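Local atomic coordinates of uronate isomerase (Caulobacter crescentus, PDB entry 2Q01), a protein that catalyses the interconversion of D-glucuronate with D-fructuronate and of D-galacturonate with D-tagaturonate, aldose-ketose isomerisations of pentose and glucuronate metabolism. Residues 21-35 with 433-445. Residues are numbered along the deposited sequence; the frame is centred on the assembly and turned at random. Where two conformers were deposited one is given.
Sequences TRSYARGLYALVKDL and RRVDSAFLARMVA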
loop_
_atom_site.group_PDB
_atom_site.type_symbol
_atom_site.label_atom_id
_atom_site.label_comp_id
_atom_site.label_asym_id
_atom_site.label_seq_id
_atom_site.Cartn_x
_atom_site.Cartn_y
_atom_site.Cartn_z
ATOM N N THR B 21 8.622 25.373 1.179
ATOM C CA THR B 21 9.085 24.060 1.631
ATOM C C THR B 21 10.537 23.824 1.205
ATOM O O THR B 21 11.375 23.433 2.024
ATOM C CB THR B 21 8.169 22.929 1.115
ATOM O OG1 THR B 21 6.805 23.255 1.401
ATOM C CG2 THR B 21 8.500 21.612 1.793
ATOM N N ARG B 22 10.825 24.107 -0.065
ATOM C CA ARG B 22 12.161 23.971 -0.644
ATOM C C ARG B 22 13.234 24.719 0.133
ATOM O O ARG B 22 14.344 24.208 0.314
ATOM C CB ARG B 22 12.138 24.437 -2.108
ATOM C CG ARG B 22 13.491 24.524 -2.804
ATOM C CD ARG B 22 13.324 24.627 -4.311
ATOM N NE ARG B 22 12.984 23.332 -4.890
ATOM C CZ ARG B 22 13.244 22.964 -6.142
ATOM N NH1 ARG B 22 13.857 23.797 -6.976
ATOM N NH2 ARG B 22 12.893 21.754 -6.559
ATOM N N SER B 23 12.895 25.914 0.614
ATOM C CA SER B 23 13.856 26.741 1.327
ATOM C C SER B 23 14.111 26.266 2.751
ATOM O O SER B 23 15.210 26.451 3.273
ATOM C CB SER B 23 13.440 28.205 1.321
ATOM O OG SER B 23 14.561 29.008 1.634
ATOM N N TYR B 24 13.100 25.657 3.376
ATOM C CA TYR B 24 13.299 24.981 4.668
ATOM C C TYR B 24 14.203 23.758 4.449
ATOM O O TYR B 24 15.143 23.525 5.213
ATOM C CB TYR B 24 11.979 24.517 5.288
ATOM C CG TYR B 24 11.146 25.566 6.004
ATOM C CD1 TYR B 24 9.796 25.725 5.693
ATOM C CD2 TYR B 24 11.687 26.370 7.012
ATOM C CE1 TYR B 24 9.008 26.666 6.345
ATOM C CE2 TYR B 24 10.903 27.321 7.672
ATOM C CZ TYR B 24 9.561 27.460 7.329
ATOM O OH TYR B 24 8.759 28.385 7.960
ATOM N N ALA B 25 13.908 23.004 3.388
ATOM C CA ALA B 25 14.661 21.812 2.991
ATOM C C ALA B 25 16.130 22.116 2.761
ATOM O O ALA B 25 16.999 21.457 3.333
ATOM C CB ALA B 25 14.040 21.186 1.742
ATOM N N ARG B 26 16.385 23.142 1.951
ATOM C CA ARG B 26 17.731 23.640 1.654
ATOM C C ARG B 26 18.513 23.988 2.921
ATOM O O ARG B 26 19.702 23.673 3.034
ATOM C CB ARG B 26 17.623 24.864 0.739
ATOM C CG ARG B 26 18.937 25.397 0.221
ATOM C CD ARG B 26 18.767 26.736 -0.470
ATOM N NE ARG B 26 18.056 26.629 -1.744
ATOM C CZ ARG B 26 16.877 27.187 -2.007
ATOM N NH1 ARG B 26 16.327 27.034 -3.205
ATOM N NH2 ARG B 26 16.246 27.903 -1.083
ATOM N N GLY B 27 17.831 24.623 3.870
ATOM C CA GLY B 27 18.429 25.016 5.142
ATOM C C GLY B 27 18.775 23.856 6.052
ATOM O O GLY B 27 19.806 23.878 6.728
ATOM N N LEU B 28 17.909 22.843 6.073
ATOM C CA LEU B 28 18.120 21.655 6.899
ATOM C C LEU B 28 19.231 20.785 6.330
ATOM O O LEU B 28 20.008 20.186 7.077
ATOM C CB LEU B 28 16.828 20.844 7.033
ATOM C CG LEU B 28 15.674 21.477 7.816
ATOM C CD1 LEU B 28 14.415 20.690 7.618
ATOM C CD2 LEU B 28 15.984 21.603 9.297
ATOM N N TYR B 29 19.291 20.724 5.005
ATOM C CA TYR B 29 20.300 19.959 4.287
ATOM C C TYR B 29 21.701 20.524 4.451
ATOM O O TYR B 29 22.652 19.763 4.606
ATOM C CB TYR B 29 19.916 19.862 2.808
ATOM C CG TYR B 29 20.978 19.287 1.899
ATOM C CD1 TYR B 29 21.351 17.942 1.980
ATOM C CD2 TYR B 29 21.597 20.088 0.941
ATOM C CE1 TYR B 29 22.324 17.416 1.138
ATOM C CE2 TYR B 29 22.566 19.573 0.099
ATOM C CZ TYR B 29 22.918 18.238 0.197
ATOM O OH TYR B 29 23.878 17.739 -0.641
ATOM N N ALA B 30 21.814 21.854 4.435
ATOM C CA ALA B 30 23.081 22.565 4.671
ATOM C C ALA B 30 23.694 22.237 6.039
ATOM O O ALA B 30 24.911 22.218 6.202
ATOM C CB ALA B 30 22.869 24.062 4.536
ATOM N N LEU B 31 22.823 21.945 6.999
ATOM C CA LEU B 31 23.187 21.587 8.362
ATOM C C LEU B 31 23.793 20.191 8.452
ATOM O O LEU B 31 24.319 19.802 9.494
ATOM C CB LEU B 31 21.920 21.612 9.218
ATOM C CG LEU B 31 21.819 22.490 10.453
ATOM C CD1 LEU B 31 21.763 23.956 10.057
ATOM C CD2 LEU B 31 20.567 22.098 11.194
ATOM N N VAL B 32 23.734 19.454 7.349
ATOM C CA VAL B 32 23.912 18.010 7.368
ATOM C C VAL B 32 24.749 17.450 6.192
ATOM O O VAL B 32 25.349 16.373 6.311
ATOM C CB VAL B 32 22.503 17.350 7.520
ATOM C CG1 VAL B 32 22.215 16.306 6.487
ATOM C CG2 VAL B 32 22.305 16.850 8.939
ATOM N N LYS B 33 24.841 18.217 5.098
ATOM C CA LYS B 33 25.469 17.767 3.836
ATOM C C LYS B 33 26.949 17.396 3.909
ATOM O O LYS B 33 27.439 16.618 3.085
ATOM C CB LYS B 33 25.256 18.789 2.709
ATOM C CG LYS B 33 26.013 20.101 2.846
ATOM C CD LYS B 33 25.588 21.088 1.772
ATOM C CE LYS B 33 25.995 22.510 2.137
ATOM N NZ LYS B 33 25.139 23.525 1.449
ATOM N N ASP B 34 27.645 17.959 4.892
ATOM C CA ASP B 34 29.086 17.814 5.010
ATOM C C ASP B 34 29.490 17.019 6.245
ATOM O O ASP B 34 30.677 16.887 6.535
ATOM C CB ASP B 34 29.758 19.193 5.017
ATOM C CG ASP B 34 29.773 19.846 3.642
ATOM O OD1 ASP B 34 30.168 19.172 2.663
ATOM O OD2 ASP B 34 29.400 21.037 3.542
ATOM N N LEU B 35 28.499 16.493 6.966
ATOM C CA LEU B 35 28.747 15.562 8.067
ATOM C C LEU B 35 29.388 14.280 7.536
ATOM O O LEU B 35 29.149 13.905 6.379
ATOM C CB LEU B 35 27.443 15.233 8.807
ATOM C CG LEU B 35 26.892 16.247 9.813
ATOM C CD1 LEU B 35 25.550 15.782 10.328
ATOM C CD2 LEU B 35 27.854 16.471 10.975
ATOM N N ARG B 433 20.022 12.308 2.693
ATOM C CA ARG B 433 20.026 13.602 3.377
ATOM C C ARG B 433 19.048 14.628 2.787
ATOM O O ARG B 433 18.420 15.375 3.537
ATOM C CB ARG B 433 21.449 14.145 3.437
ATOM C CG ARG B 433 22.343 13.313 4.351
ATOM C CD ARG B 433 23.829 13.569 4.145
ATOM N NE ARG B 433 24.602 12.688 5.019
ATOM C CZ ARG B 433 25.887 12.838 5.327
ATOM N NH1 ARG B 433 26.598 13.844 4.832
ATOM N NH2 ARG B 433 26.461 11.973 6.146
ATOM N N ARG B 434 18.895 14.634 1.463
ATOM C CA ARG B 434 17.970 15.547 0.782
ATOM C C ARG B 434 16.514 15.172 0.973
ATOM O O ARG B 434 15.671 16.052 1.159
ATOM C CB ARG B 434 18.273 15.612 -0.713
ATOM C CG ARG B 434 19.595 16.257 -1.016
ATOM C CD ARG B 434 19.901 16.295 -2.491
ATOM N NE ARG B 434 21.124 17.059 -2.695
ATOM C CZ ARG B 434 21.158 18.342 -3.038
ATOM N NH1 ARG B 434 22.323 18.947 -3.174
ATOM N NH2 ARG B 434 20.033 19.008 -3.262
ATOM N N VAL B 435 16.223 13.871 0.908
ATOM C CA VAL B 435 14.860 13.353 1.086
ATOM C C VAL B 435 14.380 13.541 2.528
ATOM O O VAL B 435 13.238 13.960 2.752
ATOM C CB VAL B 435 14.736 11.876 0.629
ATOM C CG1 VAL B 435 13.387 11.278 1.025
ATOM C CG2 VAL B 435 14.917 11.780 -0.868
ATOM N N ASP B 436 15.260 13.261 3.490
ATOM C CA ASP B 436 14.988 13.538 4.905
ATOM C C ASP B 436 14.778 15.030 5.154
ATOM O O ASP B 436 13.914 15.409 5.951
ATOM C CB ASP B 436 16.117 13.024 5.806
ATOM C CG ASP B 436 16.117 11.504 5.958
ATOM O OD1 ASP B 436 17.019 10.989 6.657
ATOM O OD2 ASP B 436 15.233 10.822 5.388
ATOM N N SER B 437 15.571 15.864 4.476
ATOM C CA SER B 437 15.405 17.316 4.537
ATOM C C SER B 437 14.070 17.757 3.956
ATOM O O SER B 437 13.402 18.600 4.542
ATOM C CB SER B 437 16.543 18.034 3.820
ATOM O OG SER B 437 17.754 17.836 4.516
ATOM N N ALA B 438 13.689 17.172 2.819
ATOM C CA ALA B 438 12.404 17.445 2.169
ATOM C C ALA B 438 11.201 17.069 3.032
ATOM O O ALA B 438 10.213 17.807 3.087
ATOM C CB ALA B 438 12.332 16.728 0.837
ATOM N N PHE B 439 11.290 15.920 3.703
ATOM C CA PHE B 439 10.199 15.428 4.537
ATOM C C PHE B 439 9.990 16.284 5.780
ATOM O O PHE B 439 8.860 16.659 6.094
ATOM C CB PHE B 439 10.422 13.959 4.927
ATOM C CG PHE B 439 9.405 13.438 5.900
ATOM C CD1 PHE B 439 8.094 13.187 5.489
ATOM C CD2 PHE B 439 9.751 13.203 7.233
ATOM C CE1 PHE B 439 7.139 12.710 6.389
ATOM C CE2 PHE B 439 8.805 12.724 8.139
ATOM C CZ PHE B 439 7.496 12.482 7.717
ATOM N N LEU B 440 11.084 16.571 6.484
ATOM C CA LEU B 440 11.083 17.480 7.627
ATOM C C LEU B 440 10.600 18.889 7.267
ATOM O O LEU B 440 9.855 19.508 8.032
ATOM C CB LEU B 440 12.482 17.550 8.235
ATOM C CG LEU B 440 12.874 16.723 9.465
ATOM C CD1 LEU B 440 11.965 15.538 9.700
ATOM C CD2 LEU B 440 14.328 16.277 9.356
ATOM N N ALA B 441 11.018 19.378 6.099
ATOM C CA ALA B 441 10.586 20.678 5.565
ATOM C C ALA B 441 9.086 20.773 5.352
ATOM O O ALA B 441 8.499 21.830 5.569
ATOM C CB ALA B 441 11.281 20.961 4.275
ATOM N N ARG B 442 8.468 19.671 4.925
ATOM C CA ARG B 442 7.017 19.628 4.753
ATOM C C ARG B 442 6.305 19.623 6.101
ATOM O O ARG B 442 5.194 20.141 6.215
ATOM C CB ARG B 442 6.595 18.413 3.938
ATOM C CG ARG B 442 5.457 18.705 2.972
ATOM C CD ARG B 442 4.289 17.751 3.149
ATOM N NE ARG B 442 4.657 16.351 2.951
ATOM C CZ ARG B 442 3.924 15.322 3.367
ATOM N NH1 ARG B 442 2.779 15.532 4.011
ATOM N NH2 ARG B 442 4.338 14.083 3.145
ATOM N N MET B 443 6.943 19.038 7.116
ATOM C CA MET B 443 6.408 19.068 8.477
ATOM C C MET B 443 6.446 20.486 9.022
ATOM O O MET B 443 5.512 20.907 9.699
ATOM C CB MET B 443 7.167 18.122 9.428
ATOM C CG MET B 443 7.193 16.648 9.021
ATOM S SD MET B 443 5.568 15.942 8.704
ATOM C CE MET B 443 5.090 15.477 10.362
ATOM N N VAL B 444 7.524 21.214 8.725
ATOM C CA VAL B 444 7.674 22.602 9.164
ATOM C C VAL B 444 6.736 23.550 8.406
ATOM O O VAL B 444 6.086 24.397 9.023
ATOM C CB VAL B 444 9.136 23.076 9.079
ATOM C CG1 VAL B 444 9.260 24.548 9.465
ATOM C CG2 VAL B 444 10.004 22.243 9.990
ATOM N N ALA B 445 6.648 23.380 7.084
ATOM C CA ALA B 445 5.791 24.215 6.225
ATOM C C ALA B 445 4.305 24.059 6.522
ATOM O O ALA B 445 3.543 25.010 6.384
ATOM C CB ALA B 445 6.065 23.918 4.761
#
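Tyr29 swings CG opposite its backbone N (chi1 171°), carrying its ring out to Arg434, while Arg433, extended from CG to NE, runs past Val32 to the turn that follows helix 19-30. Segments 21-30 and 433-445 run 131° apart in direction, their axes 7.9 Å apart at closest approach, consistent with the small Ala25, Ser437 and Ala441 between them. Ala441 CB lies 3.3 Å from Thr21 O and also meets Ala25 CB. Thr21 is a knob in the hole formed by Ala438, Ala441, Arg442 and Ala445. Beside it, Val444 CG1 sits squarely over the Tyr24 ring, 3.6 Å from its centroid, a CH-pi contact. Leu28 and Leu440 cross at about a right angle, CD1 of the first on CB of the second. Ser437 turns its OG back to its own helix, donating to Arg433 O at 2.7 Å.

The Tyr29 ring is sandwiched between Lys33 CB and Arg434 CG, with the guanidinium tilted 47° to it. Arg434 NH1 gives Tyr29 OH a weak bond of 3.2 Å; Asp430 bonds Tyr29 OH and pairs with Arg434 NE, and Arg434 NH2 bonds Glu11 O. Arg433 NH1 donates to Leu35 O, 3.0 Å away and close to the guanidinium plane, with a weaker bond from NH2; Val32 CG1 packs on Arg433 CG at 3.7 Å.

An N-terminal helix thus packs on a C-terminal one in this TIM-barrel-clan isomerase, beside a subunit interface where Arg22 of the second subunit bonds Ala445 O. Small side chains against backbone and methyl groups join the middle; at the Arg433 end one buried arginine grips main-chain oxygen and another shares a carboxylate with a phenol, probably stabilising both positive charges.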